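Local atomic coordinates of galactose-1-phosphate uridylyltransferase (Pyrobaculum aerophilum str. IM2, PDB entry 6K9Z), a protein that probably transfers uridylyl groups between UDP-glucose and hexose 1-phosphates in galactose metabolism, and carries zinc and iron(III) ions. Residues 43-48 / 100-105; 79-84 / 136-141; 88-93 / 126-131; 248-253 / 268-273. The protein carries 1 engineered substitution. All blocks are in the same frame, centred on the assembly; numbering follows the deposited sequence.

All four contacts belong to one antiparallel half-barrel sheet and the helix on it. Contact 1 sets edge strand 46-49 against helix 96-114; contact 2 joins the next two strands, 76-81 and 140-146, about 10 Å away between centres. Contact 3 lies about 9 Å from contact 2, again between centres, tying strand 121-128 to the loop ahead of that helix. Contact 4 pairs strands 247-252 and 266-271, its centre about 20 Å from that of contact 1. Along the chain contact 3 is nested inside the loop closed by contact 2, contact 1 crosses both, and contact 4 follows in the C-terminal domain. Strands 121-128 and 247-252 are neighbours, so the N- and C-terminal domains share a continuous sheet.

Contact 1. Residues 43-48 / 100-105; sequences WDVLIL and KKILTA
Lys101 NZ donates to Asp44 OD2 over 2.9 Å, a salt bridge at the protein surface. The ammonium comes in from above the carboxylate plane, 66° out of it. Beyond CG the lysine chain is extended, which carries NZ outward from the helix to the aspartate, and the two side chains cross obliquely. Beneath this ion pair the contact is apolar. The two methyls of Val45 divide the work: CG2 meets Ile102 CG1 at 3.8 Å, the side chains crossing at about a right angle, while CG1, anti to the backbone N (chi1 175°), reaches Ala105 CB at 3.9 Å. One helical turn separates Lys101 from Ala105, and Val45 CG2 also lies 4.2 Å from Lys101 CB. Two residues on, in the strand, Ile47 CD1 touches the carbonyl oxygen and the methyl of Ala105, 3.5 Å from O and 4.1 Å from CB. Leu46 points its CB away from the helix, and its backbone pairs with Val81 of the adjoining strand. Asp44 O accepts a bond from Gln98 of the same helix. This is alpha/beta layering: helix 96-114 covers the face of the half-barrel sheet at its 46-49 edge, reaching Val45, Ile47 and the neighbouring Val80.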
# COMPACT_ATOMS: atom_id res chain seq x y z
N TRP A 43 -34.05 11.57 5.53
CA TRP A 43 -32.68 12.12 5.71
C TRP A 43 -32.00 12.36 4.36
O TRP A 43 -32.30 11.63 3.40
CB TRP A 43 -31.84 11.17 6.58
CG TRP A 43 -31.88 9.74 6.13
CD1 TRP A 43 -32.74 8.77 6.56
CD2 TRP A 43 -31.03 9.11 5.15
NE1 TRP A 43 -32.48 7.59 5.93
CE2 TRP A 43 -31.43 7.77 5.06
CE3 TRP A 43 -29.97 9.55 4.35
CZ2 TRP A 43 -30.82 6.86 4.20
CZ3 TRP A 43 -29.36 8.66 3.50
CH2 TRP A 43 -29.78 7.33 3.43
N ASP A 44 -31.15 13.39 4.30
CA ASP A 44 -30.36 13.70 3.08
C ASP A 44 -29.03 12.97 3.21
O ASP A 44 -28.51 12.51 2.15
CB ASP A 44 -30.14 15.22 2.92
CG ASP A 44 -31.38 15.98 2.45
OD1 ASP A 44 -32.14 15.42 1.63
OD2 ASP A 44 -31.55 17.12 2.90
N VAL A 45 -28.46 12.96 4.43
CA VAL A 45 -27.15 12.32 4.74
C VAL A 45 -27.27 11.64 6.10
O VAL A 45 -27.91 12.18 6.98
CB VAL A 45 -25.99 13.33 4.73
CG1 VAL A 45 -24.70 12.68 5.18
CG2 VAL A 45 -25.83 13.99 3.37
N LEU A 46 -26.69 10.46 6.22
CA LEU A 46 -26.75 9.68 7.46
C LEU A 46 -25.34 9.24 7.83
O LEU A 46 -24.68 8.71 6.96
CB LEU A 46 -27.63 8.47 7.17
CG LEU A 46 -28.44 8.00 8.36
CD1 LEU A 46 -29.28 9.15 8.88
CD2 LEU A 46 -29.30 6.81 7.96
N ILE A 47 -24.92 9.46 9.08
CA ILE A 47 -23.63 8.92 9.59
C ILE A 47 -24.00 7.87 10.63
O ILE A 47 -24.63 8.23 11.63
CB ILE A 47 -22.71 10.03 10.10
CG1 ILE A 47 -22.38 10.97 8.94
CG2 ILE A 47 -21.47 9.45 10.78
CD1 ILE A 47 -21.40 12.05 9.26
N LEU A 48 -23.60 6.68 10.49
CA LEU A 48 -24.10 5.59 11.33
C LEU A 48 -23.00 4.60 11.64
O LEU A 48 -21.97 4.57 10.97
CB LEU A 48 -25.32 4.94 10.69
CG LEU A 48 -25.17 4.27 9.35
CD1 LEU A 48 -24.57 2.88 9.52
CD2 LEU A 48 -26.57 4.11 8.77
N LYS A 100 -22.21 19.32 -0.67
CA LYS A 100 -22.01 20.29 0.44
C LYS A 100 -22.63 19.73 1.75
O LYS A 100 -21.96 19.80 2.81
CB LYS A 100 -22.52 21.67 0.02
CG LYS A 100 -22.31 22.75 1.06
CD LYS A 100 -22.86 24.12 0.61
CE LYS A 100 -22.69 25.25 1.62
NZ LYS A 100 -21.57 24.99 2.57
N LYS A 101 -23.82 19.14 1.70
CA LYS A 101 -24.48 18.58 2.91
C LYS A 101 -23.61 17.42 3.43
O LYS A 101 -23.52 17.27 4.65
CB LYS A 101 -25.89 18.10 2.62
CG LYS A 101 -26.91 19.19 2.35
CD LYS A 101 -28.25 18.61 1.93
CE LYS A 101 -29.16 19.68 1.37
NZ LYS A 101 -30.53 19.16 1.18
N ILE A 102 -23.02 16.61 2.55
CA ILE A 102 -22.16 15.48 3.01
C ILE A 102 -20.96 16.04 3.79
O ILE A 102 -20.70 15.58 4.93
CB ILE A 102 -21.66 14.59 1.85
CG1 ILE A 102 -22.82 13.93 1.11
CG2 ILE A 102 -20.65 13.61 2.34
CD1 ILE A 102 -22.42 13.44 -0.28
N LEU A 103 -20.27 17.01 3.20
CA LEU A 103 -19.06 17.63 3.83
C LEU A 103 -19.43 18.29 5.16
O LEU A 103 -18.70 18.08 6.12
CB LEU A 103 -18.41 18.61 2.85
CG LEU A 103 -17.90 17.93 1.58
CD1 LEU A 103 -17.59 18.95 0.48
CD2 LEU A 103 -16.68 17.08 1.85
N THR A 104 -20.57 18.97 5.23
CA THR A 104 -21.06 19.64 6.44
C THR A 104 -21.31 18.61 7.53
O THR A 104 -20.89 18.88 8.67
CB THR A 104 -22.31 20.48 6.17
OG1 THR A 104 -21.94 21.48 5.21
CG2 THR A 104 -22.79 21.14 7.44
N ALA A 105 -21.95 17.49 7.19
CA ALA A 105 -22.25 16.43 8.18
C ALA A 105 -20.93 15.81 8.69
O ALA A 105 -20.83 15.49 9.90
CB ALA A 105 -23.15 15.38 7.60

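Contact 2. Residues 79-84 / 136-141; sequences VVVETP and LTHPFS. Engineered in segment 136-141: Phe140 (natural residue His). With ZN (zinc ion), chain C; UDP (uridine-5'-diphosphate), chain G.
This is a buried antiparallel strand pairing inside the half-barrel sheet, between strands 76-81 and 140-146, running on into a zinc site at one end and a UDP pocket at the other. Val80 and Ser141 form the hydrogen-bonded pair, Val80 N to Ser141 O at 2.8 Å and Ser141 N to Val80 O at 2.9 Å; Val81 and Phe140 follow as a non-hydrogen-bonded pair. Ser141 OG donates to Glu82 OE2 at 2.9 Å, on the anti side of the carboxylate and 18° out of its plane, while Glu82 OE1 takes a salt bridge from Arg126. Past the strands, His138 CG lies anti to the backbone N (chi1 -160°), directed toward Thr83, and His138 NE2 gives Thr83 O a nearly straight bond (2.7 Å, 167° at the hydrogen) in the ring plane. That bond and the zinc on His138 ND1 (2.1 Å) together fix the ring's rotation. Val81 CG1 lies 3.6 Å from His138 NE2. Phe140, engineered in place of the histidine predicted to carry the UMP intermediate, has CD2 4.0 Å from Val79 CG1. Leu136 and Val79 line the UDP pocket. Cys30, Cys33 and His86 complete the zinc coordination: a CxxC-type Cys2His2 site beside a nucleotide pocket.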
# COMPACT_ATOMS: atom_id res chain seq x y z
N VAL A 79 -20.06 4.89 8.97
CA VAL A 79 -20.43 4.89 7.54
C VAL A 79 -21.15 6.20 7.28
O VAL A 79 -22.11 6.54 8.01
CB VAL A 79 -21.28 3.68 7.15
CG1 VAL A 79 -21.70 3.78 5.69
CG2 VAL A 79 -20.54 2.39 7.41
N VAL A 80 -20.71 6.89 6.25
CA VAL A 80 -21.38 8.13 5.77
C VAL A 80 -22.23 7.68 4.56
O VAL A 80 -21.62 7.44 3.48
CB VAL A 80 -20.35 9.18 5.36
CG1 VAL A 80 -21.01 10.44 4.79
CG2 VAL A 80 -19.38 9.50 6.51
N VAL A 81 -23.54 7.61 4.74
CA VAL A 81 -24.48 7.33 3.63
C VAL A 81 -24.72 8.67 2.97
O VAL A 81 -25.37 9.55 3.57
CB VAL A 81 -25.76 6.63 4.09
CG1 VAL A 81 -26.56 6.12 2.90
CG2 VAL A 81 -25.49 5.52 5.07
N GLU A 82 -24.24 8.79 1.74
CA GLU A 82 -24.04 10.07 1.03
C GLU A 82 -25.32 10.62 0.40
O GLU A 82 -25.30 11.79 0.05
CB GLU A 82 -22.96 9.87 -0.01
CG GLU A 82 -21.59 9.70 0.62
CD GLU A 82 -20.54 9.27 -0.40
OE1 GLU A 82 -20.95 8.97 -1.55
OE2 GLU A 82 -19.34 9.42 -0.10
N THR A 83 -26.34 9.79 0.23
CA THR A 83 -27.62 10.13 -0.45
C THR A 83 -28.59 9.02 -0.12
O THR A 83 -28.16 7.88 0.04
CB THR A 83 -27.45 10.23 -1.98
OG1 THR A 83 -28.72 10.35 -2.59
CG2 THR A 83 -26.77 8.99 -2.56
N PRO A 84 -29.91 9.29 -0.02
CA PRO A 84 -30.91 8.24 0.10
C PRO A 84 -31.09 7.44 -1.21
O PRO A 84 -31.59 6.36 -1.16
CB PRO A 84 -32.18 9.05 0.51
CG PRO A 84 -31.96 10.45 -0.01
CD PRO A 84 -30.48 10.66 0.02
N LEU A 136 -20.83 -3.25 -2.04
CA LEU A 136 -22.10 -2.51 -1.82
C LEU A 136 -22.18 -1.35 -2.84
O LEU A 136 -21.23 -0.58 -2.93
CB LEU A 136 -22.16 -1.99 -0.38
CG LEU A 136 -22.27 -3.03 0.73
CD1 LEU A 136 -21.99 -2.38 2.06
CD2 LEU A 136 -23.63 -3.71 0.76
N THR A 137 -23.29 -1.19 -3.55
CA THR A 137 -23.42 -0.25 -4.70
C THR A 137 -23.96 1.12 -4.23
O THR A 137 -23.80 2.14 -4.95
CB THR A 137 -24.22 -0.93 -5.82
OG1 THR A 137 -25.46 -1.50 -5.36
CG2 THR A 137 -23.40 -2.05 -6.43
N HIS A 138 -24.52 1.20 -3.02
CA HIS A 138 -25.05 2.49 -2.49
C HIS A 138 -23.87 3.42 -2.24
O HIS A 138 -22.88 2.96 -1.66
CB HIS A 138 -25.87 2.22 -1.22
CG HIS A 138 -26.82 3.33 -0.89
ND1 HIS A 138 -28.17 3.20 -0.95
CD2 HIS A 138 -26.57 4.59 -0.50
CE1 HIS A 138 -28.75 4.33 -0.58
NE2 HIS A 138 -27.77 5.24 -0.32
N PRO A 139 -23.94 4.70 -2.69
CA PRO A 139 -22.87 5.67 -2.45
C PRO A 139 -22.65 5.86 -0.95
O PRO A 139 -23.57 6.22 -0.24
CB PRO A 139 -23.39 6.98 -3.04
CG PRO A 139 -24.34 6.53 -4.09
CD PRO A 139 -25.02 5.31 -3.49
N PHE A 140 -21.41 5.66 -0.53
CA PHE A 140 -21.02 5.84 0.89
C PHE A 140 -19.52 6.08 0.97
O PHE A 140 -18.73 5.66 0.09
CB PHE A 140 -21.43 4.66 1.78
CG PHE A 140 -20.58 3.44 1.61
CD1 PHE A 140 -20.83 2.55 0.58
CD2 PHE A 140 -19.51 3.19 2.45
CE1 PHE A 140 -20.03 1.44 0.40
CE2 PHE A 140 -18.70 2.07 2.26
CZ PHE A 140 -18.96 1.21 1.23
N SER A 141 -19.15 6.65 2.10
CA SER A 141 -17.75 6.83 2.54
C SER A 141 -17.64 6.36 4.01
O SER A 141 -18.63 5.97 4.59
CB SER A 141 -17.30 8.27 2.28
OG SER A 141 -18.30 9.22 2.57
ZN ZN C . -29.14 1.32 -1.06
N1 UDP G . -21.13 -2.15 6.27
C2 UDP G . -22.01 -1.89 7.33
N3 UDP G . -23.16 -2.55 7.45
C4 UDP G . -23.46 -3.49 6.59
C5 UDP G . -22.62 -3.82 5.55
C6 UDP G . -21.44 -3.12 5.43
O2 UDP G . -21.82 -1.04 8.15
O4 UDP G . -24.51 -4.10 6.69
C1' UDP G . -19.84 -1.51 6.11
C2' UDP G . -18.90 -2.71 6.27
O2' UDP G . -18.82 -3.34 7.53
C3' UDP G . -17.58 -2.15 5.84
C4' UDP G . -17.97 -1.28 4.73
O4' UDP G . -19.39 -1.14 4.82
O3' UDP G . -16.89 -1.46 6.83
C5' UDP G . -17.36 -2.12 3.63
O5' UDP G . -15.91 -2.21 3.75
PA UDP G . -14.90 -3.05 4.74
O1A UDP G . -15.41 -4.43 5.10
O2A UDP G . -13.67 -3.23 3.90
O3A UDP G . -14.63 -2.08 6.02
PB UDP G . -14.06 -2.28 7.46
O1B UDP G . -15.01 -3.16 7.97
O2B UDP G . -14.00 -0.96 8.11
O3B UDP G . -12.80 -2.91 7.33

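Contact 3. Residues 88-93 / 126-131; sequences VDDLSD and RNKGKE
The Arg126 guanidinium carries Leu91 CB over the centre of one face, 3.8 Å above its plane, while water 1 and Lys128 CG sit in plane at its edge. The chain is extended from CG to NE, which carries Arg126 NE to within 3.9 Å of Leu91 CB. Asp90 OD1 is 3.4 Å from Arg126 NH1, but it lies well out of the guanidinium plane and the carboxylate is turned 74° against it, leaving a purely ionic attraction. The main partner of Arg126 NH2 is Glu82 OE1, in a salt bridge. Water 1 also accepts from Arg126 NH2, at 2.9 Å, and donates to Asp89 O at 2.8 Å. Together these links hold the loop between strand 76-81 and helix 96-114 to the end of strand 121-128. Within the loop, Asp90 OD2 accepts from Ser92 N at 3.2 Å, closing an Asx turn that leads into the 3-10 segment 91-93, and from Ser92 OG at 2.7 Å. Its other oxygen, OD1, also takes a hydrogen bond from Tyr247. Leu91 N, buried here, has no polar partner. Lys128 NZ donates to Asp89 OD2 at 3.0 Å, on the syn side of the carboxylate, the two side chains crossing at about a right angle.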
# COMPACT_ATOMS: atom_id res chain seq x y z
N VAL A 88 -26.95 5.75 -7.90
CA VAL A 88 -26.05 6.86 -8.33
C VAL A 88 -24.70 6.17 -8.47
O VAL A 88 -24.37 5.48 -7.51
CB VAL A 88 -26.07 7.98 -7.26
CG1 VAL A 88 -24.97 9.01 -7.43
CG2 VAL A 88 -27.43 8.65 -7.23
N ASP A 89 -24.00 6.25 -9.60
CA ASP A 89 -22.69 5.56 -9.75
C ASP A 89 -21.67 6.16 -8.78
O ASP A 89 -20.96 5.36 -8.09
CB ASP A 89 -22.12 5.61 -11.17
CG ASP A 89 -20.73 4.97 -11.24
OD1 ASP A 89 -20.63 3.71 -11.12
OD2 ASP A 89 -19.72 5.72 -11.40
N ASP A 90 -21.58 7.51 -8.70
CA ASP A 90 -20.42 8.18 -8.03
C ASP A 90 -20.87 9.39 -7.19
O ASP A 90 -21.90 10.00 -7.50
CB ASP A 90 -19.36 8.59 -9.06
CG ASP A 90 -18.09 9.09 -8.39
OD1 ASP A 90 -17.72 8.51 -7.32
OD2 ASP A 90 -17.52 10.09 -8.86
N LEU A 91 -20.06 9.79 -6.24
CA LEU A 91 -20.18 11.09 -5.52
C LEU A 91 -20.35 12.21 -6.54
O LEU A 91 -21.20 13.09 -6.36
CB LEU A 91 -18.92 11.27 -4.68
CG LEU A 91 -18.86 12.51 -3.82
CD1 LEU A 91 -19.99 12.50 -2.78
CD2 LEU A 91 -17.50 12.55 -3.15
N SER A 92 -19.59 12.17 -7.64
CA SER A 92 -19.59 13.25 -8.66
C SER A 92 -20.92 13.34 -9.41
O SER A 92 -21.17 14.39 -10.04
CB SER A 92 -18.42 13.11 -9.63
OG SER A 92 -18.55 12.00 -10.50
N ASP A 93 -21.80 12.34 -9.30
CA ASP A 93 -23.13 12.39 -9.97
C ASP A 93 -24.14 13.13 -9.09
O ASP A 93 -25.21 13.48 -9.60
CB ASP A 93 -23.60 11.00 -10.33
CG ASP A 93 -22.68 10.35 -11.33
OD1 ASP A 93 -22.56 10.91 -12.44
OD2 ASP A 93 -22.09 9.30 -11.02
N ARG A 126 -12.82 7.22 1.15
CA ARG A 126 -13.87 6.71 0.28
C ARG A 126 -13.20 5.72 -0.66
O ARG A 126 -12.23 6.09 -1.30
CB ARG A 126 -14.56 7.85 -0.45
CG ARG A 126 -15.83 7.44 -1.21
CD ARG A 126 -16.47 8.65 -1.93
NE ARG A 126 -17.88 8.42 -2.19
CZ ARG A 126 -18.38 7.72 -3.22
NH1 ARG A 126 -17.57 7.19 -4.14
NH2 ARG A 126 -19.68 7.47 -3.29
N ASN A 127 -13.77 4.53 -0.76
CA ASN A 127 -13.35 3.54 -1.78
C ASN A 127 -14.47 3.45 -2.82
O ASN A 127 -15.63 3.35 -2.42
CB ASN A 127 -13.10 2.16 -1.18
CG ASN A 127 -11.99 2.21 -0.16
OD1 ASN A 127 -10.93 2.77 -0.46
ND2 ASN A 127 -12.21 1.60 1.00
N LYS A 128 -14.11 3.43 -4.13
CA LYS A 128 -15.16 3.42 -5.17
C LYS A 128 -14.76 2.41 -6.23
O LYS A 128 -13.65 2.51 -6.76
CB LYS A 128 -15.30 4.83 -5.77
CG LYS A 128 -16.48 4.98 -6.71
CD LYS A 128 -16.22 4.57 -8.15
CE LYS A 128 -17.39 4.91 -9.05
NZ LYS A 128 -17.00 4.87 -10.48
N GLY A 129 -15.63 1.45 -6.49
CA GLY A 129 -15.44 0.52 -7.60
C GLY A 129 -15.41 -0.93 -7.15
O GLY A 129 -14.66 -1.30 -6.23
N LYS A 130 -16.17 -1.77 -7.83
CA LYS A 130 -16.14 -3.23 -7.55
C LYS A 130 -14.68 -3.75 -7.70
O LYS A 130 -14.28 -4.69 -6.96
CB LYS A 130 -17.11 -3.94 -8.49
CG LYS A 130 -18.57 -3.63 -8.19
CD LYS A 130 -19.60 -4.21 -9.16
CE LYS A 130 -20.99 -3.63 -8.94
NZ LYS A 130 -22.04 -4.45 -9.61
N GLU A 131 -13.93 -3.17 -8.64
CA GLU A 131 -12.57 -3.69 -8.98
C GLU A 131 -11.58 -3.52 -7.82
O GLU A 131 -10.57 -4.23 -7.89
CB GLU A 131 -12.02 -3.04 -10.25
CG GLU A 131 -12.64 -3.60 -11.49
CD GLU A 131 -12.30 -2.81 -12.74
OE1 GLU A 131 -12.81 -1.73 -12.85
OE2 GLU A 131 -11.50 -3.32 -13.58
O HOH W 1 -19.95 5.67 -5.49

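Contact 4. Residues 248-253 / 268-273; sequences IMVLHQ and EIYGMY. With FE (Fe (III) ion), chain E.
Ile248 lays its CG2 methyl against Tyr270, 3.8 Å from CD2, and its CD1 lies 4.2 Å from Met272 CG. Ile248 and Tyr270 stand on strands 247-252 and 266-271, which run antiparallel. Ile248 with Tyr270 and Val250 with Glu268 are hydrogen-bonded pairs, each closed by two backbone bonds; Met249 and Ile269 form the non-hydrogen-bonded pair between them. These two lie side by side on the face covered by helix 220-240, with Met249 SD 3.9 Å from Ile269 CG1. On the opposite face Val250 CG1 comes 4.0 Å from Tyr270 OH, and Gly288 of the second subunit packs there. His252 ND1 binds the iron(III) ion at 2.2 Å and Glu268 OE1 binds it at 2.3 Å, with ring and carboxylate planes 53° apart. Glu268 CG is anti to the carbonyl carbon (chi1 -54°), and the chain extends from there toward the iron. Glu156, His266 and water 2 also coordinate it. Glu268 OE2 accepts from Tyr270 OH at 2.6 Å, in the plane of the phenol ring. His252 NE2 bonds to Gly288 O of the second subunit. His252 and Glu268 thus each have a second-shell partner that helps fix their orientation, and iron and tyrosine would probably favour a carboxylate on Glu268.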
# COMPACT_ATOMS: atom_id res chain seq x y z
N ILE A 248 -9.71 5.74 -4.97
CA ILE A 248 -9.56 5.87 -3.51
C ILE A 248 -9.47 7.36 -3.25
O ILE A 248 -8.74 8.04 -3.96
CB ILE A 248 -8.32 5.14 -3.04
CG1 ILE A 248 -8.52 3.64 -3.23
CG2 ILE A 248 -7.98 5.54 -1.63
CD1 ILE A 248 -7.27 2.91 -3.59
N MET A 249 -10.18 7.82 -2.24
CA MET A 249 -10.01 9.21 -1.75
C MET A 249 -9.77 9.22 -0.25
O MET A 249 -10.42 8.44 0.45
CB MET A 249 -11.25 10.04 -2.06
CG MET A 249 -11.12 11.45 -1.52
SD MET A 249 -12.33 12.55 -2.31
CE MET A 249 -13.77 12.04 -1.38
N VAL A 250 -8.79 10.00 0.20
CA VAL A 250 -8.47 10.09 1.64
C VAL A 250 -8.23 11.56 1.96
O VAL A 250 -7.67 12.27 1.18
CB VAL A 250 -7.28 9.18 2.01
CG1 VAL A 250 -6.01 9.58 1.29
CG2 VAL A 250 -7.06 9.05 3.51
N LEU A 251 -8.68 11.95 3.13
CA LEU A 251 -8.44 13.29 3.71
C LEU A 251 -7.22 13.22 4.63
O LEU A 251 -7.30 12.54 5.66
CB LEU A 251 -9.66 13.75 4.49
CG LEU A 251 -9.48 15.06 5.27
CD1 LEU A 251 -8.97 16.15 4.33
CD2 LEU A 251 -10.80 15.47 5.93
N HIS A 252 -6.16 13.90 4.29
CA HIS A 252 -4.94 14.06 5.11
C HIS A 252 -5.12 15.39 5.85
O HIS A 252 -5.08 16.43 5.18
CB HIS A 252 -3.72 14.05 4.21
CG HIS A 252 -3.36 12.68 3.75
ND1 HIS A 252 -2.26 12.45 2.93
CD2 HIS A 252 -3.89 11.49 4.08
CE1 HIS A 252 -2.16 11.14 2.75
NE2 HIS A 252 -3.14 10.50 3.41
N GLN A 253 -5.33 15.32 7.16
CA GLN A 253 -5.45 16.55 7.98
C GLN A 253 -4.60 16.38 9.24
O GLN A 253 -4.08 15.30 9.53
CB GLN A 253 -6.91 16.86 8.24
CG GLN A 253 -7.62 15.85 9.11
CD GLN A 253 -9.02 16.31 9.48
OE1 GLN A 253 -9.25 17.48 9.72
NE2 GLN A 253 -9.96 15.38 9.55
N GLU A 268 -6.40 13.43 -1.06
CA GLU A 268 -5.65 12.68 -2.09
C GLU A 268 -6.66 11.77 -2.79
O GLU A 268 -7.39 11.03 -2.11
CB GLU A 268 -4.43 11.96 -1.54
CG GLU A 268 -3.47 12.84 -0.79
CD GLU A 268 -2.15 12.21 -0.43
OE1 GLU A 268 -1.22 12.97 -0.14
OE2 GLU A 268 -2.09 10.97 -0.39
N ILE A 269 -6.64 11.78 -4.12
CA ILE A 269 -7.47 10.87 -4.92
C ILE A 269 -6.53 10.01 -5.78
O ILE A 269 -5.73 10.60 -6.55
CB ILE A 269 -8.47 11.67 -5.76
CG1 ILE A 269 -9.46 12.50 -4.95
CG2 ILE A 269 -9.22 10.74 -6.68
CD1 ILE A 269 -10.08 13.62 -5.77
N TYR A 270 -6.68 8.70 -5.69
CA TYR A 270 -5.90 7.69 -6.44
C TYR A 270 -6.86 7.04 -7.42
O TYR A 270 -7.59 6.20 -6.99
CB TYR A 270 -5.26 6.68 -5.52
CG TYR A 270 -4.60 7.21 -4.28
CD1 TYR A 270 -3.94 8.42 -4.23
CD2 TYR A 270 -4.58 6.42 -3.14
CE1 TYR A 270 -3.29 8.85 -3.09
CE2 TYR A 270 -3.97 6.83 -1.97
CZ TYR A 270 -3.34 8.08 -1.94
OH TYR A 270 -2.75 8.46 -0.77
N GLY A 271 -6.87 7.49 -8.67
CA GLY A 271 -7.58 6.80 -9.76
C GLY A 271 -6.79 5.62 -10.21
O GLY A 271 -5.56 5.79 -10.51
N MET A 272 -7.41 4.44 -10.26
CA MET A 272 -6.63 3.19 -10.27
C MET A 272 -6.59 2.57 -11.68
O MET A 272 -6.07 1.48 -11.81
CB MET A 272 -7.11 2.20 -9.21
CG MET A 272 -6.97 2.74 -7.79
SD MET A 272 -5.21 3.07 -7.44
CE MET A 272 -4.67 1.40 -7.12
N TYR A 273 -7.04 3.26 -12.73
CA TYR A 273 -6.82 2.79 -14.12
C TYR A 273 -5.57 3.47 -14.68
O TYR A 273 -5.43 4.67 -14.53
CB TYR A 273 -8.01 3.09 -15.03
CG TYR A 273 -9.21 2.18 -14.91
CD1 TYR A 273 -9.17 0.97 -14.25
CD2 TYR A 273 -10.38 2.50 -15.58
CE1 TYR A 273 -10.28 0.13 -14.19
CE2 TYR A 273 -11.50 1.68 -15.54
CZ TYR A 273 -11.45 0.50 -14.84
OH TYR A 273 -12.53 -0.33 -14.81
FE FE E . -0.72 13.73 1.94
O HOH W 2 1.00 14.57 0.77